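Local coordinates for protein ULam111 (Flavobacterium sp., PDB 5WUT) that probably hydrolyses beta-glucosidic bonds of the storage glucan laminarin, as a laminarinase of glycoside hydrolase family 16, at residues 39-44 / 217-222; 106-111 / 199-204; 122-127 / 154-159; 182-187 / 191-196. One frame throughout, in Å; residues are numbered along the deposited sequence.

All four contacts lie within the family 16 region of a beta-jelly roll, and contacts 2, 3 and 4 are nested in the long loop of chain closed by contact 1. Contact 4 also lies inside contact 2 and touches it, Phe200 CE1 resting 3.5 Å from Pro195 O; their centres are about 16 Å apart. Contacts 1 and 4 are the most distant, about 33 Å between centres. Contact 3 includes part of the probable catalytic site: Glu123, in residues 122-127, ends the Glu-x-Asp-x-x-Glu signature of the family, which begins at Glu118 and passes through Asp120. Tyr196 of contact 4 bonds through OH to Glu118 O, tying that contact to strand 118-123.

Contact 1: residues 39-44 / 217-222; sequences SERQLY and VDDAIF
Arg41 lays one face of its guanidinium over Val217, whose CG2 sits 3.4 Å from CZ and above the centre of the group. Two waters bridge the group to the loop. Water 1 accepts from NH2 at 3.1 Å and from Val217 N at 3.0 Å, while water 2 lies in the guanidinium plane, 2.8 Å from NH1, with Val217 O and Asp219 OD2 among the acceptors within its reach. The arm from CG to NE is extended, which carries the charge from beside strand 42-44 across to the loop between helix 210-213 and the last strand, 224-234, of the jelly roll. An alanine here is likely to uncover Val217 and leave both waters short of a donor. Asp219 OD1 stays 4.3 Å from NH1, beyond a salt bridge, and is held by Tyr67 OH; NH2 also bonds to Pro215 O. Asp218 OD1 accepts from Ala220 N at 3.1 Å, an Asx turn that spans Asp219.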
loop_
_atom_site.group_PDB
_atom_site.type_symbol
_atom_site.label_atom_id
_atom_site.label_comp_id
_atom_site.label_asym_id
_atom_site.label_seq_id
_atom_site.Cartn_x
_atom_site.Cartn_y
_atom_site.Cartn_z
ATOM N N SER A 39 -28.019 13.679 2.414
ATOM C CA SER A 39 -28.758 13.978 3.637
ATOM C C SER A 39 -27.837 14.344 4.814
ATOM O O SER A 39 -28.083 13.977 5.959
ATOM C CB SER A 39 -29.640 12.780 4.007
ATOM O OG SER A 39 -30.711 13.182 4.829
ATOM N N GLU A 40 -26.761 15.060 4.511
ATOM C CA GLU A 40 -25.743 15.414 5.495
ATOM C C GLU A 40 -26.145 16.487 6.505
ATOM O O GLU A 40 -27.045 17.284 6.246
ATOM C CB GLU A 40 -24.480 15.828 4.741
ATOM C CG GLU A 40 -23.791 14.620 4.129
ATOM C CD GLU A 40 -22.785 14.986 3.082
ATOM O OE1 GLU A 40 -22.482 16.193 2.930
ATOM O OE2 GLU A 40 -22.269 14.051 2.416
ATOM N N ARG A 41 -25.484 16.478 7.664
ATOM C CA ARG A 41 -25.844 17.398 8.744
ATOM C C ARG A 41 -25.254 18.817 8.638
ATOM O O ARG A 41 -25.866 19.773 9.122
ATOM C CB ARG A 41 -25.439 16.815 10.101
ATOM C CG ARG A 41 -26.065 15.462 10.420
ATOM C CD ARG A 41 -25.884 15.108 11.875
ATOM N NE ARG A 41 -26.285 13.726 12.130
ATOM C CZ ARG A 41 -26.412 13.186 13.340
ATOM N NH1 ARG A 41 -26.208 13.910 14.439
ATOM N NH2 ARG A 41 -26.773 11.911 13.447
ATOM N N GLN A 42 -24.080 18.964 8.028
ATOM C CA GLN A 42 -23.356 20.233 8.129
ATOM C C GLN A 42 -23.846 21.340 7.211
ATOM O O GLN A 42 -24.343 21.093 6.111
ATOM C CB GLN A 42 -21.860 20.004 7.865
ATOM C CG GLN A 42 -21.492 19.876 6.384
ATOM C CD GLN A 42 -21.970 18.586 5.754
ATOM O OE1 GLN A 42 -22.129 17.576 6.440
ATOM N NE2 GLN A 42 -22.192 18.607 4.440
ATOM N N LEU A 43 -23.708 22.573 7.702
ATOM C CA LEU A 43 -23.690 23.736 6.837
ATOM C C LEU A 43 -22.239 24.034 6.540
ATOM O O LEU A 43 -21.400 24.042 7.443
ATOM C CB LEU A 43 -24.342 24.962 7.479
ATOM C CG LEU A 43 -25.805 24.882 7.871
ATOM C CD1 LEU A 43 -26.257 26.270 8.319
ATOM C CD2 LEU A 43 -26.624 24.394 6.704
ATOM N N TYR A 44 -21.937 24.267 5.274
ATOM C CA TYR A 44 -20.584 24.633 4.905
ATOM C C TYR A 44 -20.432 26.148 5.010
ATOM O O TYR A 44 -21.354 26.898 4.662
ATOM C CB TYR A 44 -20.267 24.131 3.509
ATOM C CG TYR A 44 -20.014 22.644 3.421
ATOM C CD1 TYR A 44 -19.060 22.041 4.221
ATOM C CD2 TYR A 44 -20.707 21.855 2.514
ATOM C CE1 TYR A 44 -18.797 20.688 4.126
ATOM C CE2 TYR A 44 -20.452 20.494 2.416
ATOM C CZ TYR A 44 -19.494 19.926 3.220
ATOM O OH TYR A 44 -19.224 18.573 3.126
ATOM N N VAL A 217 -23.823 9.763 14.322
ATOM C CA VAL A 217 -22.737 10.689 14.616
ATOM C C VAL A 217 -22.478 10.709 16.115
ATOM O O VAL A 217 -23.391 10.950 16.915
ATOM C CB VAL A 217 -23.040 12.126 14.133
ATOM C CG1 VAL A 217 -21.916 13.074 14.535
ATOM C CG2 VAL A 217 -23.213 12.163 12.631
ATOM N N ASP A 218 -21.233 10.452 16.488
ATOM C CA ASP A 218 -20.775 10.566 17.868
ATOM C C ASP A 218 -20.424 12.022 18.176
ATOM O O ASP A 218 -19.347 12.502 17.824
ATOM C CB ASP A 218 -19.575 9.643 18.089
ATOM C CG ASP A 218 -18.968 9.763 19.479
ATOM O OD1 ASP A 218 -19.544 10.460 20.345
ATOM O OD2 ASP A 218 -17.913 9.119 19.714
ATOM N N ASP A 219 -21.328 12.729 18.846
ATOM C CA ASP A 219 -21.137 14.163 19.040
ATOM C C ASP A 219 -19.965 14.501 19.965
ATOM O O ASP A 219 -19.523 15.648 20.016
ATOM C CB ASP A 219 -22.426 14.796 19.575
ATOM C CG ASP A 219 -23.518 14.875 18.522
ATOM O OD1 ASP A 219 -23.196 15.022 17.323
ATOM O OD2 ASP A 219 -24.713 14.773 18.889
ATOM N N ALA A 220 -19.445 13.514 20.684
ATOM C CA ALA A 220 -18.303 13.751 21.558
ATOM C C ALA A 220 -17.017 14.004 20.763
ATOM O O ALA A 220 -16.036 14.504 21.317
ATOM C CB ALA A 220 -18.101 12.576 22.495
ATOM N N ILE A 221 -17.014 13.658 19.477
ATOM C CA ILE A 221 -15.776 13.768 18.699
ATOM C C ILE A 221 -15.410 15.208 18.337
ATOM O O ILE A 221 -14.260 15.495 18.023
ATOM C CB ILE A 221 -15.825 12.931 17.372
ATOM C CG1 ILE A 221 -16.721 13.573 16.303
ATOM C CG2 ILE A 221 -16.220 11.488 17.651
ATOM C CD1 ILE A 221 -16.808 12.746 15.000
ATOM N N PHE A 222 -16.382 16.110 18.365
ATOM C CA PHE A 222 -16.162 17.465 17.871
ATOM C C PHE A 222 -15.450 18.329 18.900
ATOM O O PHE A 222 -15.723 18.220 20.094
ATOM C CB PHE A 222 -17.490 18.095 17.462
ATOM C CG PHE A 222 -18.178 17.352 16.372
ATOM C CD1 PHE A 222 -17.682 17.422 15.072
ATOM C CD2 PHE A 222 -19.268 16.542 16.631
ATOM C CE1 PHE A 222 -18.293 16.723 14.038
ATOM C CE2 PHE A 222 -19.886 15.839 15.608
ATOM C CZ PHE A 222 -19.389 15.923 14.309
HETATM O O HOH W 1 -26.385 9.991 15.867
HETATM O O HOH W 2 -25.795 12.687 16.963
#

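Contact 2: residues 106-111 / 199-204; sequences SNIKTV and PFYFII
Ser106 N donates to Pro199 O at 2.9 Å, with an N-H...O angle of 151° and the donor tilted 22° from the carbonyl plane. The same oxygen lies 3.1 Å from Ser106 CB, so N and CB of the serine both face it, and that CB stands beside the CB of Pro199. Ser106 OG is engaged elsewhere, bonded to Glu79. The second touch is a van der Waals one. Ile108, in the first turn of helix 108-111, sets CG2 at the edge of the Tyr201 ring and close to its plane, 4.0 Å from CE2 and 3.7 Å from OH, while its CD1 approaches the same OH; the two side chains cross at about a right angle. Tyr201 reaches the helix because its ring is folded between backbone N and carbonyl carbon (chi1 62°). The first turn of helix 108-111 is fastened by Asn107 O, which accepts from both Thr110 N and Val111 N at 2.9 Å. Tyr201 and Ile203 pair by backbone bonds with Leu104 and Trp102, so the Ser106 bond comes at the end of the antiparallel pairing of strands 97-105 and 200-208, where the chain leaves a sheet of the jelly roll for a short helix.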
loop_
_atom_site.group_PDB
_atom_site.type_symbol
_atom_site.label_atom_id
_atom_site.label_comp_id
_atom_site.label_asym_id
_atom_site.label_seq_id
_atom_site.Cartn_x
_atom_site.Cartn_y
_atom_site.Cartn_z
ATOM N N SER A 106 -15.218 18.687 -15.642
ATOM C CA SER A 106 -15.408 20.099 -15.971
ATOM C C SER A 106 -16.790 20.403 -16.573
ATOM O O SER A 106 -17.350 21.495 -16.378
ATOM C CB SER A 106 -14.318 20.550 -16.942
ATOM O OG SER A 106 -14.419 21.943 -17.198
ATOM N N ASN A 107 -17.348 19.437 -17.294
ATOM C CA ASN A 107 -18.625 19.658 -17.973
ATOM C C ASN A 107 -19.854 19.466 -17.080
ATOM O O ASN A 107 -20.973 19.380 -17.585
ATOM C CB ASN A 107 -18.733 18.743 -19.200
ATOM C CG ASN A 107 -18.726 17.262 -18.839
ATOM O OD1 ASN A 107 -18.596 16.897 -17.673
ATOM N ND2 ASN A 107 -18.890 16.406 -19.845
ATOM N N ILE A 108 -19.664 19.427 -15.761
ATOM C CA ILE A 108 -20.780 19.188 -14.848
ATOM C C ILE A 108 -21.915 20.217 -15.015
ATOM O O ILE A 108 -23.083 19.882 -14.820
ATOM C CB ILE A 108 -20.300 19.169 -13.369
ATOM C CG1 ILE A 108 -21.424 18.720 -12.422
ATOM C CG2 ILE A 108 -19.727 20.519 -12.954
ATOM C CD1 ILE A 108 -20.977 18.519 -10.985
ATOM N N LYS A 109 -21.601 21.447 -15.403
ATOM C CA LYS A 109 -22.685 22.422 -15.499
ATOM C C LYS A 109 -23.518 22.246 -16.760
ATOM O O LYS A 109 -24.618 22.782 -16.834
ATOM C CB LYS A 109 -22.161 23.857 -15.437
ATOM C CG LYS A 109 -21.507 24.233 -14.119
ATOM C CD LYS A 109 -21.366 25.748 -13.998
ATOM C CE LYS A 109 -21.162 26.180 -12.553
ATOM N NZ LYS A 109 -21.723 25.201 -11.568
ATOM N N THR A 110 -23.038 21.471 -17.728
ATOM C CA THR A 110 -23.878 21.171 -18.894
ATOM C C THR A 110 -24.426 19.743 -18.928
ATOM O O THR A 110 -25.507 19.518 -19.466
ATOM C CB THR A 110 -23.136 21.447 -20.215
ATOM O OG1 THR A 110 -21.997 20.587 -20.335
ATOM C CG2 THR A 110 -22.677 22.891 -20.267
ATOM N N VAL A 111 -23.719 18.774 -18.348
ATOM C CA VAL A 111 -24.229 17.404 -18.400
ATOM C C VAL A 111 -24.670 16.872 -17.040
ATOM O O VAL A 111 -25.344 15.844 -16.969
ATOM C CB VAL A 111 -23.182 16.418 -18.994
ATOM C CG1 VAL A 111 -22.671 16.922 -20.329
ATOM C CG2 VAL A 111 -22.029 16.193 -18.019
ATOM N N PRO A 199 -10.985 17.940 -18.814
ATOM C CA PRO A 199 -10.436 18.473 -17.562
ATOM C C PRO A 199 -11.362 18.172 -16.384
ATOM O O PRO A 199 -12.584 18.055 -16.565
ATOM C CB PRO A 199 -10.350 19.986 -17.821
ATOM C CG PRO A 199 -10.422 20.128 -19.335
ATOM C CD PRO A 199 -11.307 19.008 -19.779
ATOM N N PHE A 200 -10.763 18.036 -15.205
ATOM C CA PHE A 200 -11.493 17.856 -13.953
ATOM C C PHE A 200 -11.051 18.922 -12.960
ATOM O O PHE A 200 -9.961 19.457 -13.096
ATOM C CB PHE A 200 -11.232 16.452 -13.378
ATOM C CG PHE A 200 -12.173 15.390 -13.900
ATOM C CD1 PHE A 200 -12.204 15.065 -15.255
ATOM C CD2 PHE A 200 -13.005 14.700 -13.028
ATOM C CE1 PHE A 200 -13.097 14.109 -15.728
ATOM C CE2 PHE A 200 -13.873 13.740 -13.497
ATOM C CZ PHE A 200 -13.923 13.453 -14.849
ATOM N N TYR A 201 -11.889 19.244 -11.979
ATOM C CA TYR A 201 -11.480 20.147 -10.905
ATOM C C TYR A 201 -11.469 19.448 -9.552
ATOM O O TYR A 201 -12.021 18.357 -9.405
ATOM C CB TYR A 201 -12.381 21.384 -10.857
ATOM C CG TYR A 201 -13.849 21.141 -10.571
ATOM C CD1 TYR A 201 -14.320 21.111 -9.266
ATOM C CD2 TYR A 201 -14.767 20.999 -11.608
ATOM C CE1 TYR A 201 -15.674 20.934 -8.985
ATOM C CE2 TYR A 201 -16.125 20.817 -11.342
ATOM C CZ TYR A 201 -16.567 20.783 -10.025
ATOM O OH TYR A 201 -17.909 20.618 -9.724
ATOM N N PHE A 202 -10.806 20.071 -8.583
ATOM C CA PHE A 202 -10.611 19.501 -7.246
ATOM C C PHE A 202 -11.697 19.898 -6.283
ATOM O O PHE A 202 -12.234 20.984 -6.398
ATOM C CB PHE A 202 -9.272 19.940 -6.660
ATOM C CG PHE A 202 -8.095 19.469 -7.442
ATOM C CD1 PHE A 202 -7.771 18.124 -7.457
ATOM C CD2 PHE A 202 -7.301 20.360 -8.148
ATOM C CE1 PHE A 202 -6.671 17.673 -8.179
ATOM C CE2 PHE A 202 -6.200 19.916 -8.877
ATOM C CZ PHE A 202 -5.883 18.569 -8.887
ATOM N N ILE A 203 -11.996 19.014 -5.339
ATOM C CA ILE A 203 -12.847 19.345 -4.191
ATOM C C ILE A 203 -12.162 18.835 -2.933
ATOM O O ILE A 203 -11.650 17.711 -2.921
ATOM C CB ILE A 203 -14.257 18.713 -4.292
ATOM C CG1 ILE A 203 -14.933 19.055 -5.628
ATOM C CG2 ILE A 203 -15.121 19.161 -3.104
ATOM C CD1 ILE A 203 -14.667 17.995 -6.729
ATOM N N ILE A 204 -12.116 19.668 -1.893
ATOM C CA ILE A 204 -11.732 19.229 -0.547
ATOM C C ILE A 204 -12.903 19.518 0.372
ATOM O O ILE A 204 -13.423 20.636 0.377
ATOM C CB ILE A 204 -10.473 19.951 -0.030
ATOM C CG1 ILE A 204 -9.287 19.671 -0.939
ATOM C CG2 ILE A 204 -10.139 19.509 1.393
ATOM C CD1 ILE A 204 -8.029 20.495 -0.578
#

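Contact 3: residues 122-127 / 154-159; sequences LEYVGK and DTIEQG
The Tyr124 ring meets Glu157 at its hydroxyl edge, with OE2 near the ring plane, and the carboxylate is turned 69° away from that plane. Ile156 comes in obliquely, its CG2 4.0 Å from Tyr124 CE2, and Leu91 touches both Tyr124 and Ile156. The phenol proton goes to the carboxylate: Tyr124 OH donates to Glu157 OE2 at 2.6 Å, and OE2 receives it on its anti lone pair, the one turned away from OE1. Glu157 bends at its second torsion (chi2 86°), which folds the carboxylate back across the end of the tyrosine and leaves CG 3.2 Å from the same OH. Tyr124 reaches out with its ring opposite the backbone N (chi1 172°). The glutamate belongs to a type I turn running from Thr155 to Gln158, closed by the bond from Gln158 N to Thr155 O. Tyr124 directly follows Glu123, the last residue of the family 16 signature, whose OE1 accepts from Trp98 NE1; the contact thus ties the chain just past the probable catalytic strand to the loop between strands 148-152 and 161-167, where Thr155 packs on Asn178 of the second subunit. Glu157 OE2 accepts from His130 N as well as from the phenol, and two donors on OE2 would be expected to favour the charged carboxylate, while the phenol's own bond to OE2 directs its hydroxyl.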
loop_
_atom_site.group_PDB
_atom_site.type_symbol
_atom_site.label_atom_id
_atom_site.label_comp_id
_atom_site.label_asym_id
_atom_site.label_seq_id
_atom_site.Cartn_x
_atom_site.Cartn_y
_atom_site.Cartn_z
ATOM N N LEU A 122 -9.013 10.636 -1.871
ATOM C CA LEU A 122 -8.956 10.430 -0.430
ATOM C C LEU A 122 -10.392 10.285 0.030
ATOM O O LEU A 122 -11.178 11.207 -0.128
ATOM C CB LEU A 122 -8.260 11.605 0.287
ATOM C CG LEU A 122 -8.069 11.588 1.819
ATOM C CD1 LEU A 122 -7.113 12.705 2.171
ATOM C CD2 LEU A 122 -9.346 11.725 2.665
ATOM N N GLU A 123 -10.742 9.121 0.569
ATOM C CA GLU A 123 -12.076 8.906 1.132
ATOM C C GLU A 123 -11.947 8.081 2.395
ATOM O O GLU A 123 -11.388 6.980 2.375
ATOM C CB GLU A 123 -12.994 8.179 0.163
ATOM C CG GLU A 123 -13.164 8.842 -1.168
ATOM C CD GLU A 123 -14.067 10.055 -1.114
ATOM O OE1 GLU A 123 -14.839 10.208 -0.138
ATOM O OE2 GLU A 123 -14.000 10.859 -2.070
ATOM N N TYR A 124 -12.478 8.604 3.490
ATOM C CA TYR A 124 -12.395 7.946 4.787
ATOM C C TYR A 124 -13.668 8.236 5.535
ATOM O O TYR A 124 -14.146 9.365 5.505
ATOM C CB TYR A 124 -11.183 8.450 5.562
ATOM C CG TYR A 124 -11.047 8.001 6.996
ATOM C CD1 TYR A 124 -11.404 8.852 8.035
ATOM C CD2 TYR A 124 -10.498 6.758 7.320
ATOM C CE1 TYR A 124 -11.251 8.459 9.364
ATOM C CE2 TYR A 124 -10.338 6.367 8.631
ATOM C CZ TYR A 124 -10.719 7.224 9.649
ATOM O OH TYR A 124 -10.564 6.838 10.956
ATOM N N VAL A 125 -14.248 7.221 6.163
ATOM C CA VAL A 125 -15.371 7.486 7.055
ATOM C C VAL A 125 -14.957 7.024 8.431
ATOM O O VAL A 125 -14.555 5.875 8.619
ATOM C CB VAL A 125 -16.682 6.818 6.586
ATOM C CG1 VAL A 125 -17.180 7.498 5.328
ATOM C CG2 VAL A 125 -16.505 5.319 6.347
ATOM N N GLY A 126 -15.024 7.935 9.394
ATOM C CA GLY A 126 -14.535 7.653 10.728
ATOM C C GLY A 126 -15.245 6.500 11.427
ATOM O O GLY A 126 -14.720 5.938 12.396
ATOM N N LYS A 127 -16.447 6.166 10.957
ATOM C CA LYS A 127 -17.178 5.023 11.500
ATOM C C LYS A 127 -16.536 3.687 11.133
ATOM O O LYS A 127 -16.871 2.653 11.715
ATOM C CB LYS A 127 -18.633 5.032 11.033
ATOM C CG LYS A 127 -18.805 4.851 9.536
ATOM C CD LYS A 127 -20.255 4.674 9.158
ATOM C CE LYS A 127 -20.415 4.463 7.670
ATOM N NZ LYS A 127 -21.850 4.292 7.256
ATOM N N ASP A 154 -3.985 -0.027 8.813
ATOM C CA ASP A 154 -4.237 0.179 10.243
ATOM C C ASP A 154 -3.601 1.441 10.809
ATOM O O ASP A 154 -3.960 1.883 11.903
ATOM C CB ASP A 154 -3.749 -1.029 11.048
ATOM C CG ASP A 154 -4.642 -2.229 10.885
ATOM O OD1 ASP A 154 -5.665 -2.132 10.170
ATOM O OD2 ASP A 154 -4.321 -3.278 11.477
ATOM N N THR A 155 -2.646 2.004 10.078
ATOM C CA THR A 155 -1.949 3.206 10.503
ATOM C C THR A 155 -2.505 4.490 9.890
ATOM O O THR A 155 -1.924 5.550 10.082
ATOM C CB THR A 155 -0.456 3.150 10.110
ATOM O OG1 THR A 155 -0.360 2.886 8.707
ATOM C CG2 THR A 155 0.258 2.060 10.870
ATOM N N ILE A 156 -3.618 4.419 9.164
ATOM C CA ILE A 156 -4.009 5.585 8.359
ATOM C C ILE A 156 -4.364 6.817 9.205
ATOM O O ILE A 156 -4.183 7.948 8.760
ATOM C CB ILE A 156 -5.196 5.245 7.402
ATOM C CG1 ILE A 156 -5.253 6.234 6.221
ATOM C CG2 ILE A 156 -6.531 5.157 8.154
ATOM C CD1 ILE A 156 -4.114 6.062 5.207
ATOM N N GLU A 157 -4.831 6.600 10.429
ATOM C CA GLU A 157 -5.168 7.703 11.320
ATOM C C GLU A 157 -3.928 8.372 11.925
ATOM O O GLU A 157 -4.038 9.433 12.550
ATOM C CB GLU A 157 -6.089 7.216 12.444
ATOM C CG GLU A 157 -7.499 6.835 12.019
ATOM C CD GLU A 157 -7.625 5.401 11.547
ATOM O OE1 GLU A 157 -6.616 4.648 11.615
ATOM O OE2 GLU A 157 -8.737 5.016 11.108
ATOM N N GLN A 158 -2.759 7.752 11.770
ATOM C CA GLN A 158 -1.527 8.286 12.365
ATOM C C GLN A 158 -0.771 9.159 11.382
ATOM O O GLN A 158 -0.344 8.675 10.336
ATOM C CB GLN A 158 -0.602 7.149 12.825
ATOM C CG GLN A 158 -1.191 6.210 13.869
ATOM C CD GLN A 158 -0.444 4.882 13.941
ATOM O OE1 GLN A 158 0.781 4.836 13.815
ATOM N NE2 GLN A 158 -1.182 3.793 14.140
ATOM N N GLY A 159 -0.584 10.429 11.728
ATOM C CA GLY A 159 0.241 11.321 10.929
ATOM C C GLY A 159 -0.323 11.623 9.555
ATOM O O GLY A 159 -1.518 11.433 9.305
#

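Contact 4: residues 182-187 / 191-196; sequences YTFNPT and EAIWPY
CG stands anti to the backbone N in both Phe184 and Trp194 (chi1 -180° and -174°), which brings their rings together between the two segments. Phe184 CD2 comes to the edge of the indole, 3.8 Å from CZ3, and Ile193 O lies in the plane of the phenyl ring, 3.9 Å from CE2. Pro186 wedges in beside them: its CD sits 3.5 Å above the centre of the Phe184 ring, its CG packs 3.6 Å from Ile193 CG2, and that CG also meets Trp194 CE3 at 3.9 Å. These groups close the base of the connection that leaves the end of strand 179-184 and leads to strand 200-208 in the jelly roll. A serine in place of Phe184 would probably open a gap beside the indole edge and leave Pro186 CD without the ring beneath it. Within 191-196, Tyr196 CB lies over one indole face, offset toward its rim; further out, Trp194 NE1 is bonded to Asp197 OD1, and Lys189 makes a cation-pi contact with the tryptophan. Leu136 of strand 131-137 touches Phe184 and Tyr196.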
loop_
_atom_site.group_PDB
_atom_site.type_symbol
_atom_site.label_atom_id
_atom_site.label_comp_id
_atom_site.label_asym_id
_atom_site.label_seq_id
_atom_site.Cartn_x
_atom_site.Cartn_y
_atom_site.Cartn_z
ATOM N N TYR A 182 -5.567 0.249 -6.435
ATOM C CA TYR A 182 -6.757 0.061 -7.264
ATOM C C TYR A 182 -6.508 0.597 -8.669
ATOM O O TYR A 182 -5.896 1.658 -8.837
ATOM C CB TYR A 182 -7.979 0.761 -6.634
ATOM C CG TYR A 182 -9.246 0.730 -7.466
ATOM C CD1 TYR A 182 -9.764 -0.471 -7.956
ATOM C CD2 TYR A 182 -9.945 1.901 -7.731
ATOM C CE1 TYR A 182 -10.921 -0.492 -8.728
ATOM C CE2 TYR A 182 -11.110 1.885 -8.485
ATOM C CZ TYR A 182 -11.591 0.692 -8.975
ATOM O OH TYR A 182 -12.736 0.700 -9.747
ATOM N N THR A 183 -6.991 -0.134 -9.669
ATOM C CA THR A 183 -6.877 0.286 -11.057
ATOM C C THR A 183 -8.223 0.148 -11.764
ATOM O O THR A 183 -8.889 -0.881 -11.654
ATOM C CB THR A 183 -5.825 -0.546 -11.822
ATOM O OG1 THR A 183 -4.529 -0.338 -11.248
ATOM C CG2 THR A 183 -5.803 -0.151 -13.288
ATOM N N PHE A 184 -8.630 1.194 -12.473
ATOM C CA PHE A 184 -9.823 1.133 -13.310
ATOM C C PHE A 184 -9.364 1.333 -14.743
ATOM O O PHE A 184 -8.766 2.361 -15.085
ATOM C CB PHE A 184 -10.856 2.192 -12.883
ATOM C CG PHE A 184 -12.125 2.193 -13.703
ATOM C CD1 PHE A 184 -12.929 1.067 -13.764
ATOM C CD2 PHE A 184 -12.526 3.342 -14.376
ATOM C CE1 PHE A 184 -14.105 1.071 -14.512
ATOM C CE2 PHE A 184 -13.699 3.360 -15.121
ATOM C CZ PHE A 184 -14.491 2.222 -15.185
ATOM N N ASN A 185 -9.599 0.319 -15.567
ATOM C CA ASN A 185 -9.175 0.338 -16.956
ATOM C C ASN A 185 -10.169 -0.439 -17.793
ATOM O O ASN A 185 -9.910 -1.580 -18.180
ATOM C CB ASN A 185 -7.768 -0.259 -17.095
ATOM C CG ASN A 185 -7.231 -0.180 -18.514
ATOM O OD1 ASN A 185 -7.960 0.137 -19.452
ATOM N ND2 ASN A 185 -5.944 -0.471 -18.674
ATOM N N PRO A 186 -11.319 0.166 -18.066
ATOM C CA PRO A 186 -12.306 -0.536 -18.893
ATOM C C PRO A 186 -11.903 -0.585 -20.361
ATOM O O PRO A 186 -11.344 0.372 -20.877
ATOM C CB PRO A 186 -13.571 0.301 -18.700
ATOM C CG PRO A 186 -13.066 1.685 -18.369
ATOM C CD PRO A 186 -11.817 1.461 -17.564
ATOM N N THR A 187 -12.221 -1.684 -21.036
ATOM C CA THR A 187 -11.837 -1.848 -22.429
ATOM C C THR A 187 -12.784 -1.038 -23.310
ATOM O O THR A 187 -12.408 -0.561 -24.379
ATOM C CB THR A 187 -11.859 -3.325 -22.850
ATOM O OG1 THR A 187 -13.131 -3.890 -22.514
ATOM C CG2 THR A 187 -10.761 -4.095 -22.122
ATOM N N GLU A 191 -18.574 7.415 -23.212
ATOM C CA GLU A 191 -18.645 8.489 -22.221
ATOM C C GLU A 191 -19.354 8.021 -20.943
ATOM O O GLU A 191 -19.021 8.470 -19.838
ATOM C CB GLU A 191 -19.343 9.733 -22.793
ATOM C CG GLU A 191 -19.287 10.931 -21.829
ATOM C CD GLU A 191 -19.813 12.234 -22.420
ATOM O OE1 GLU A 191 -19.416 12.571 -23.562
ATOM O OE2 GLU A 191 -20.612 12.920 -21.733
ATOM N N ALA A 192 -20.303 7.096 -21.081
ATOM C CA ALA A 192 -21.038 6.584 -19.927
ATOM C C ALA A 192 -20.109 5.835 -18.984
ATOM O O ALA A 192 -20.244 5.914 -17.764
ATOM C CB ALA A 192 -22.186 5.681 -20.375
ATOM N N ILE A 193 -19.163 5.101 -19.561
ATOM C CA ILE A 193 -18.202 4.318 -18.789
ATOM C C ILE A 193 -16.976 5.149 -18.425
ATOM O O ILE A 193 -16.408 5.010 -17.337
ATOM C CB ILE A 193 -17.789 3.071 -19.596
ATOM C CG1 ILE A 193 -18.975 2.117 -19.680
ATOM C CG2 ILE A 193 -16.588 2.364 -18.980
ATOM C CD1 ILE A 193 -18.783 0.998 -20.665
ATOM N N TRP A 194 -16.600 6.047 -19.328
ATOM C CA TRP A 194 -15.338 6.775 -19.205
ATOM C C TRP A 194 -15.489 8.235 -19.588
ATOM O O TRP A 194 -15.159 8.629 -20.710
ATOM C CB TRP A 194 -14.270 6.105 -20.083
ATOM C CG TRP A 194 -12.868 6.652 -19.947
ATOM C CD1 TRP A 194 -12.281 7.598 -20.732
ATOM C CD2 TRP A 194 -11.873 6.244 -18.998
ATOM N NE1 TRP A 194 -10.982 7.815 -20.329
ATOM C CE2 TRP A 194 -10.711 6.998 -19.263
ATOM C CE3 TRP A 194 -11.853 5.321 -17.949
ATOM C CZ2 TRP A 194 -9.539 6.859 -18.514
ATOM C CZ3 TRP A 194 -10.690 5.182 -17.208
ATOM C CH2 TRP A 194 -9.549 5.953 -17.496
ATOM N N PRO A 195 -16.009 9.043 -18.659
ATOM C CA PRO A 195 -16.091 10.488 -18.871
ATOM C C PRO A 195 -14.771 11.184 -18.542
ATOM O O PRO A 195 -14.795 12.370 -18.214
ATOM C CB PRO A 195 -17.174 10.918 -17.882
ATOM C CG PRO A 195 -17.007 9.925 -16.741
ATOM C CD PRO A 195 -16.703 8.625 -17.425
ATOM N N TYR A 196 -13.654 10.465 -18.598
ATOM C CA TYR A 196 -12.406 10.990 -18.050
ATOM C C TYR A 196 -11.415 11.538 -19.083
ATOM O O TYR A 196 -10.233 11.685 -18.776
ATOM C CB TYR A 196 -11.731 9.901 -17.197
ATOM C CG TYR A 196 -12.633 9.483 -16.053
ATOM C CD1 TYR A 196 -12.910 10.362 -15.016
ATOM C CD2 TYR A 196 -13.238 8.237 -16.029
ATOM C CE1 TYR A 196 -13.754 10.014 -13.977
ATOM C CE2 TYR A 196 -14.096 7.873 -14.977
ATOM C CZ TYR A 196 -14.343 8.772 -13.953
ATOM O OH TYR A 196 -15.191 8.437 -12.922
#